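Local structure of small ribosomal subunit biogenesis GTPase RsgA (Thermotoga maritima, 1U0L) at residues A[87-92]-A[165-170]; A[148-153]-A[161-166]. The protein is a circularly permuted, zinc-binding GTPase thought to hydrolyse GTP slowly and to assist late maturation of the 30S ribosomal subunit. All coordinates share one frame; numbering follows the deposited sequence.

Contact 1: A[87-92]-A[165-170]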
loop_
_atom_site.group_PDB
_atom_site.type_symbol
_atom_site.label_atom_id
_atom_site.label_comp_id
_atom_site.label_asym_id
_atom_site.label_seq_id
_atom_site.Cartn_x
_atom_site.Cartn_y
_atom_site.Cartn_z
ATOM N N GLN A 87 3.374 -1.982 -4.459
ATOM C CA GLN A 87 2.071 -2.503 -4.068
ATOM C C GLN A 87 1.577 -2.332 -2.659
ATOM O O GLN A 87 2.335 -2.220 -1.693
ATOM C CB GLN A 87 1.973 -3.997 -4.359
ATOM C CG GLN A 87 1.712 -4.344 -5.780
ATOM C CD GLN A 87 1.545 -5.826 -5.968
ATOM O OE1 GLN A 87 2.313 -6.619 -5.424
ATOM N NE2 GLN A 87 0.545 -6.215 -6.749
ATOM N N VAL A 88 0.254 -2.368 -2.587
ATOM C CA VAL A 88 -0.499 -2.286 -1.363
ATOM C C VAL A 88 -1.305 -3.562 -1.381
ATOM O O VAL A 88 -2.063 -3.805 -2.327
ATOM C CB VAL A 88 -1.475 -1.135 -1.385
ATOM C CG1 VAL A 88 -2.383 -1.222 -0.174
ATOM C CG2 VAL A 88 -0.720 0.174 -1.412
ATOM N N ILE A 89 -1.106 -4.407 -0.376
ATOM C CA ILE A 89 -1.873 -5.642 -0.288
ATOM C C ILE A 89 -2.927 -5.280 0.723
ATOM O O ILE A 89 -2.632 -5.107 1.908
ATOM C CB ILE A 89 -1.049 -6.785 0.245
ATOM C CG1 ILE A 89 0.174 -7.008 -0.648
ATOM C CG2 ILE A 89 -1.911 -8.024 0.318
ATOM C CD1 ILE A 89 -0.155 -7.475 -2.069
ATOM N N LEU A 90 -4.152 -5.126 0.240
ATOM C CA LEU A 90 -5.255 -4.731 1.097
ATOM C C LEU A 90 -5.991 -5.951 1.619
ATOM O O LEU A 90 -6.783 -6.565 0.905
ATOM C CB LEU A 90 -6.212 -3.821 0.323
ATOM C CG LEU A 90 -6.761 -2.622 1.101
ATOM C CD1 LEU A 90 -7.928 -1.933 0.330
ATOM C CD2 LEU A 90 -7.218 -3.118 2.454
ATOM N N VAL A 91 -5.710 -6.316 2.862
ATOM C CA VAL A 91 -6.380 -7.467 3.428
ATOM C C VAL A 91 -7.692 -7.016 4.044
ATOM O O VAL A 91 -7.742 -6.120 4.888
ATOM C CB VAL A 91 -5.489 -8.194 4.443
ATOM C CG1 VAL A 91 -6.272 -9.252 5.165
ATOM C CG2 VAL A 91 -4.355 -8.855 3.711
ATOM N N VAL A 92 -8.757 -7.646 3.578
ATOM C CA VAL A 92 -10.100 -7.323 3.997
ATOM C C VAL A 92 -10.794 -8.501 4.656
ATOM O O VAL A 92 -10.516 -9.659 4.356
ATOM C CB VAL A 92 -10.894 -6.828 2.772
ATOM C CG1 VAL A 92 -12.350 -7.236 2.867
ATOM C CG2 VAL A 92 -10.750 -5.319 2.663
ATOM N N GLU A 165 2.089 -14.881 -6.333
ATOM C CA GLU A 165 2.278 -14.425 -7.690
ATOM C C GLU A 165 2.343 -12.910 -7.843
ATOM O O GLU A 165 3.023 -12.429 -8.736
ATOM C CB GLU A 165 1.198 -15.000 -8.600
ATOM C CG GLU A 165 1.756 -15.411 -9.935
ATOM C CD GLU A 165 3.037 -16.224 -9.782
ATOM O OE1 GLU A 165 2.966 -17.337 -9.210
ATOM O OE2 GLU A 165 4.113 -15.745 -10.225
ATOM N N TYR A 166 1.655 -12.152 -6.993
ATOM C CA TYR A 166 1.699 -10.693 -7.110
ATOM C C TYR A 166 2.847 -10.087 -6.338
ATOM O O TYR A 166 3.308 -8.998 -6.668
ATOM C CB TYR A 166 0.438 -10.011 -6.575
ATOM C CG TYR A 166 -0.837 -10.334 -7.276
ATOM C CD1 TYR A 166 -1.523 -11.509 -6.999
ATOM C CD2 TYR A 166 -1.356 -9.476 -8.235
ATOM C CE1 TYR A 166 -2.699 -11.824 -7.670
ATOM C CE2 TYR A 166 -2.528 -9.782 -8.915
ATOM C CZ TYR A 166 -3.189 -10.960 -8.627
ATOM O OH TYR A 166 -4.321 -11.296 -9.313
ATOM N N LEU A 167 3.285 -10.765 -5.285
ATOM C CA LEU A 167 4.354 -10.231 -4.465
ATOM C C LEU A 167 5.711 -10.336 -5.133
ATOM O O LEU A 167 6.597 -9.523 -4.875
ATOM C CB LEU A 167 4.367 -10.945 -3.118
ATOM C CG LEU A 167 3.059 -10.809 -2.337
ATOM C CD1 LEU A 167 3.154 -11.642 -1.063
ATOM C CD2 LEU A 167 2.787 -9.338 -2.023
ATOM N N LYS A 168 5.863 -11.331 -6.001
ATOM C CA LYS A 168 7.115 -11.553 -6.718
ATOM C C LYS A 168 7.750 -10.273 -7.230
ATOM O O LYS A 168 7.083 -9.451 -7.863
ATOM C CB LYS A 168 6.894 -12.477 -7.915
ATOM C CG LYS A 168 7.013 -13.952 -7.628
ATOM C CD LYS A 168 6.693 -14.752 -8.878
ATOM C CE LYS A 168 7.025 -16.221 -8.700
ATOM N NZ LYS A 168 6.310 -16.818 -7.538
ATOM N N GLY A 169 9.044 -10.132 -6.947
ATOM C CA GLY A 169 9.821 -8.995 -7.402
ATOM C C GLY A 169 9.589 -7.663 -6.739
ATOM O O GLY A 169 10.528 -7.023 -6.275
ATOM N N LYS A 170 8.333 -7.248 -6.689
ATOM C CA LYS A 170 7.947 -5.961 -6.118
ATOM C C LYS A 170 8.231 -5.739 -4.635
ATOM O O LYS A 170 8.574 -6.667 -3.905
ATOM C CB LYS A 170 6.461 -5.741 -6.385
ATOM C CG LYS A 170 6.092 -5.957 -7.835
ATOM C CD LYS A 170 4.601 -6.069 -8.007
ATOM C CE LYS A 170 4.239 -6.425 -9.443
ATOM N NZ LYS A 170 2.787 -6.785 -9.570
#
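Gln87, at the start of strand 87-92, reaches between Tyr166 and Lys170, while Ile89, two residues on, meets Leu167. The contact joins an inner parallel strand of the GTPase-domain sheet to the C-terminal end of helix 160-167, just before strand 171-175. The Gln87 CB points toward 165-170. Its first torsion sets CG beside the backbone N (chi1 -79°), and Gln87 CG comes 4.0 Å from Lys170 CD. The extended second torsion carries the chain onward to the helix end, where Gln87 CD lies 3.7 Å from Lys170 CD and equally 3.7 Å from Tyr166 O. The terminal amide plane is turned 30° from the Tyr166 ring, and the two side chains cross at about a right angle. Its oxygen and nitrogen are probably interchanged in the model; turned over, the amide could offer its nitrogen to Tyr166 O, and its oxygen would probably face the Lys170 ammonium group. The extended Lys170 chain crosses the glutamine at a slant, with CD and NZ both near the amide.

The second meeting is wholly apolar. Ile89 CD1 stands 3.5 Å from Leu167 CD2, and Leu167 CD2 also lies 3.8 Å from Ile89 CG1. Gln87 and Ile89 also pair through their backbones with strand 171-175, and Leu167 rests on Ser172 of that strand. The buried amide, once turned over, may thus satisfy Tyr166 O, while apolar contact holds Ile89 against Leu167.

Contact 2: A[148-153]-A[161-166]; sequences PIVKTS and EELKEY. With GDP (guanosine-5'-diphosphate), chain E.
Strand 149-151 and helix 160-167 form the first half of a beta-alpha-beta crossover in the P-loop GTPase domain, and Val150 faces Glu162, Leu163 and Tyr166 of the helix. The segment axes run nearly antiparallel, at 149°, and approach to 8.9 Å. Val150 divides its branches. Val150 CG1, anti to the carbonyl carbon, lies 3.8 Å from Tyr166 CE1, while Val150 CG2, in the crowded position between N and C, packs 4.0 Å from Leu163 CD1. From the same side of the ring plane as Val150 CG1, Pro148 CB comes 3.9 Å from Tyr166 CE2 and also approaches the hydroxyl. An alanine in place of Tyr166 would probably open a gap beside Val150 and Pro148, leaving the edge strand less firmly held against the helix. Glu162 crosses Val150 at a slant, OE2 being its atom nearest Val150 CG1. A water accepts from Lys151 N at 2.9 Å and donates weakly to Glu162 OE1 at 3.3 Å, linking strand backbone to helix side chain. Past the strand, Ser153 CA comes 3.4 Å from GDP O6, and Ser153 OG is hydrogen-bonded to Asp126; Ala154 N bonds GDP, a position consistent with the G5 motif of GTPases. Short and weakly bonded, strand 149-151 lies at one edge of the sheet beside strand 117-122, whose Val121 touches both Val150 and Leu163; Leu163 also meets Ile189 of helix 182-189.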
loop_
_atom_site.group_PDB
_atom_site.type_symbol
_atom_site.label_atom_id
_atom_site.label_comp_id
_atom_site.label_asym_id
_atom_site.label_seq_id
_atom_site.Cartn_x
_atom_site.Cartn_y
_atom_site.Cartn_z
ATOM N N PRO A 148 -7.673 -6.346 -8.597
ATOM C CA PRO A 148 -7.515 -7.804 -8.554
ATOM C C PRO A 148 -7.965 -8.237 -7.169
ATOM O O PRO A 148 -7.653 -7.569 -6.185
ATOM C CB PRO A 148 -6.013 -8.009 -8.709
ATOM C CG PRO A 148 -5.518 -6.698 -9.285
ATOM C CD PRO A 148 -6.378 -5.655 -8.672
ATOM N N ILE A 149 -8.689 -9.342 -7.077
ATOM C CA ILE A 149 -9.127 -9.825 -5.779
ATOM C C ILE A 149 -8.638 -11.248 -5.569
ATOM O O ILE A 149 -8.726 -12.070 -6.482
ATOM C CB ILE A 149 -10.671 -9.838 -5.680
ATOM C CG1 ILE A 149 -11.213 -8.409 -5.797
ATOM C CG2 ILE A 149 -11.111 -10.491 -4.369
ATOM C CD1 ILE A 149 -12.734 -8.324 -5.875
ATOM N N VAL A 150 -8.108 -11.551 -4.387
ATOM C CA VAL A 150 -7.693 -12.927 -4.122
ATOM C C VAL A 150 -8.303 -13.420 -2.804
ATOM O O VAL A 150 -8.171 -12.781 -1.756
ATOM C CB VAL A 150 -6.154 -13.075 -4.111
ATOM C CG1 VAL A 150 -5.569 -12.338 -5.298
ATOM C CG2 VAL A 150 -5.575 -12.532 -2.847
ATOM N N LYS A 151 -9.013 -14.540 -2.868
ATOM C CA LYS A 151 -9.639 -15.097 -1.669
ATOM C C LYS A 151 -8.623 -15.968 -0.925
ATOM O O LYS A 151 -8.104 -16.938 -1.474
ATOM C CB LYS A 151 -10.859 -15.955 -2.035
ATOM C CG LYS A 151 -11.997 -15.273 -2.789
ATOM C CD LYS A 151 -13.110 -16.315 -2.989
ATOM C CE LYS A 151 -14.269 -15.855 -3.859
ATOM N NZ LYS A 151 -13.868 -15.784 -5.287
ATOM N N THR A 152 -8.362 -15.655 0.335
ATOM C CA THR A 152 -7.382 -16.440 1.068
ATOM C C THR A 152 -7.789 -16.970 2.441
ATOM O O THR A 152 -8.856 -16.657 2.974
ATOM C CB THR A 152 -6.096 -15.626 1.276
ATOM O OG1 THR A 152 -6.323 -14.623 2.279
ATOM C CG2 THR A 152 -5.685 -14.946 -0.020
ATOM N N SER A 153 -6.900 -17.791 2.994
ATOM C CA SER A 153 -7.038 -18.343 4.334
ATOM C C SER A 153 -5.634 -18.602 4.833
ATOM O O SER A 153 -4.987 -19.549 4.398
ATOM C CB SER A 153 -7.806 -19.651 4.353
ATOM O OG SER A 153 -7.924 -20.109 5.699
ATOM N N GLU A 161 -0.659 -19.269 -2.723
ATOM C CA GLU A 161 0.175 -19.467 -3.894
ATOM C C GLU A 161 -0.182 -18.445 -4.980
ATOM O O GLU A 161 0.699 -17.903 -5.645
ATOM C CB GLU A 161 0.033 -20.907 -4.397
ATOM C CG GLU A 161 1.365 -21.661 -4.478
ATOM C CD GLU A 161 2.289 -21.432 -3.261
ATOM O OE1 GLU A 161 1.922 -21.828 -2.130
ATOM O OE2 GLU A 161 3.389 -20.852 -3.440
ATOM N N GLU A 162 -1.471 -18.159 -5.135
ATOM C CA GLU A 162 -1.898 -17.186 -6.123
ATOM C C GLU A 162 -1.440 -15.803 -5.693
ATOM O O GLU A 162 -1.144 -14.964 -6.529
ATOM C CB GLU A 162 -3.422 -17.153 -6.270
ATOM C CG GLU A 162 -3.885 -16.135 -7.315
ATOM C CD GLU A 162 -5.393 -15.893 -7.334
ATOM O OE1 GLU A 162 -6.171 -16.856 -7.152
ATOM O OE2 GLU A 162 -5.808 -14.730 -7.558
ATOM N N LEU A 163 -1.400 -15.558 -4.386
ATOM C CA LEU A 163 -0.997 -14.252 -3.889
ATOM C C LEU A 163 0.508 -14.077 -3.994
ATOM O O LEU A 163 1.003 -12.960 -4.156
ATOM C CB LEU A 163 -1.449 -14.060 -2.440
ATOM C CG LEU A 163 -1.057 -12.727 -1.780
ATOM C CD1 LEU A 163 -1.755 -11.582 -2.507
ATOM C CD2 LEU A 163 -1.417 -12.736 -0.300
ATOM N N LYS A 164 1.242 -15.180 -3.890
ATOM C CA LYS A 164 2.692 -15.123 -4.012
ATOM C C LYS A 164 2.983 -14.585 -5.401
ATOM O O LYS A 164 3.978 -13.902 -5.627
ATOM C CB LYS A 164 3.297 -16.515 -3.885
ATOM C CG LYS A 164 3.807 -16.864 -2.508
ATOM C CD LYS A 164 4.160 -18.341 -2.451
ATOM C CE LYS A 164 4.557 -18.767 -1.057
ATOM N NZ LYS A 164 4.540 -20.249 -0.953
ATOM N N GLU A 165 2.089 -14.881 -6.333
ATOM C CA GLU A 165 2.278 -14.425 -7.690
ATOM C C GLU A 165 2.343 -12.910 -7.843
ATOM O O GLU A 165 3.023 -12.429 -8.736
ATOM C CB GLU A 165 1.198 -15.000 -8.600
ATOM C CG GLU A 165 1.756 -15.411 -9.935
ATOM C CD GLU A 165 3.037 -16.224 -9.782
ATOM O OE1 GLU A 165 2.966 -17.337 -9.210
ATOM O OE2 GLU A 165 4.113 -15.745 -10.225
ATOM N N TYR A 166 1.655 -12.152 -6.993
ATOM C CA TYR A 166 1.699 -10.693 -7.110
ATOM C C TYR A 166 2.847 -10.087 -6.338
ATOM O O TYR A 166 3.308 -8.998 -6.668
ATOM C CB TYR A 166 0.438 -10.011 -6.575
ATOM C CG TYR A 166 -0.837 -10.334 -7.276
ATOM C CD1 TYR A 166 -1.523 -11.509 -6.999
ATOM C CD2 TYR A 166 -1.356 -9.476 -8.235
ATOM C CE1 TYR A 166 -2.699 -11.824 -7.670
ATOM C CE2 TYR A 166 -2.528 -9.782 -8.915
ATOM C CZ TYR A 166 -3.189 -10.960 -8.627
ATOM O OH TYR A 166 -4.321 -11.296 -9.313
HETATM P PB GDP E . -3.208 -8.579 11.790
HETATM O O1B GDP E . -3.964 -8.188 10.558
HETATM O O2B GDP E . -3.336 -7.573 12.924
HETATM O O3B GDP E . -1.720 -8.894 11.519
HETATM O O3A GDP E . -3.908 -9.992 12.337
HETATM P PA GDP E . -3.237 -11.359 12.719
HETATM O O1A GDP E . -2.452 -11.247 13.987
HETATM O O2A GDP E . -2.455 -11.910 11.534
HETATM O "O5'" GDP E . -4.507 -12.345 12.930
HETATM C "C5'" GDP E . -5.430 -12.077 13.988
HETATM C "C4'" GDP E . -6.028 -13.354 14.496
HETATM O "O4'" GDP E . -6.788 -13.924 13.405
HETATM C "C3'" GDP E . -5.024 -14.426 15.031
HETATM O "O3'" GDP E . -5.549 -14.874 16.365
HETATM C "C2'" GDP E . -5.087 -15.560 14.000
HETATM O "O2'" GDP E . -5.015 -16.807 14.681
HETATM C "C1'" GDP E . -6.411 -15.255 13.203
HETATM N N9 GDP E . -6.370 -15.450 11.626
HETATM C C8 GDP E . -5.578 -14.773 10.749
HETATM N N7 GDP E . -5.815 -15.174 9.484
HETATM C C5 GDP E . -6.805 -16.142 9.583
HETATM C C6 GDP E . -7.452 -16.912 8.571
HETATM O O6 GDP E . -7.243 -16.844 7.357
HETATM N N1 GDP E . -8.418 -17.811 9.069
HETATM C C2 GDP E . -8.700 -17.929 10.421
HETATM N N2 GDP E . -9.634 -18.823 10.789
HETATM N N3 GDP E . -8.081 -17.191 11.377
HETATM C C4 GDP E . -7.153 -16.331 10.891
HETATM O O HOH W 1 -8.825 -15.968 -5.362
#

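Overall arrangement
Both contacts fasten helix 160-167 to one face of the same GTPase-domain sheet, and Tyr166 serves in each. Contact 1 is the more deeply buried, tying the end of the helix and the turn after it to strand 87-92 in the interior of the sheet; contact 2, its centre 8 Å away, sets the preceding turns against the edge strand 149-151 and is only partly buried. Their chemistry follows this placement. The inner contact combines an aliphatic pair with a buried amide, whereas the outer one couples apolar packing with a solvent-side carboxylate and a water bridge. The strand segment of contact 2 runs on to Ser153 at the guanine O6, whereas neither segment of contact 1 touches the nucleotide.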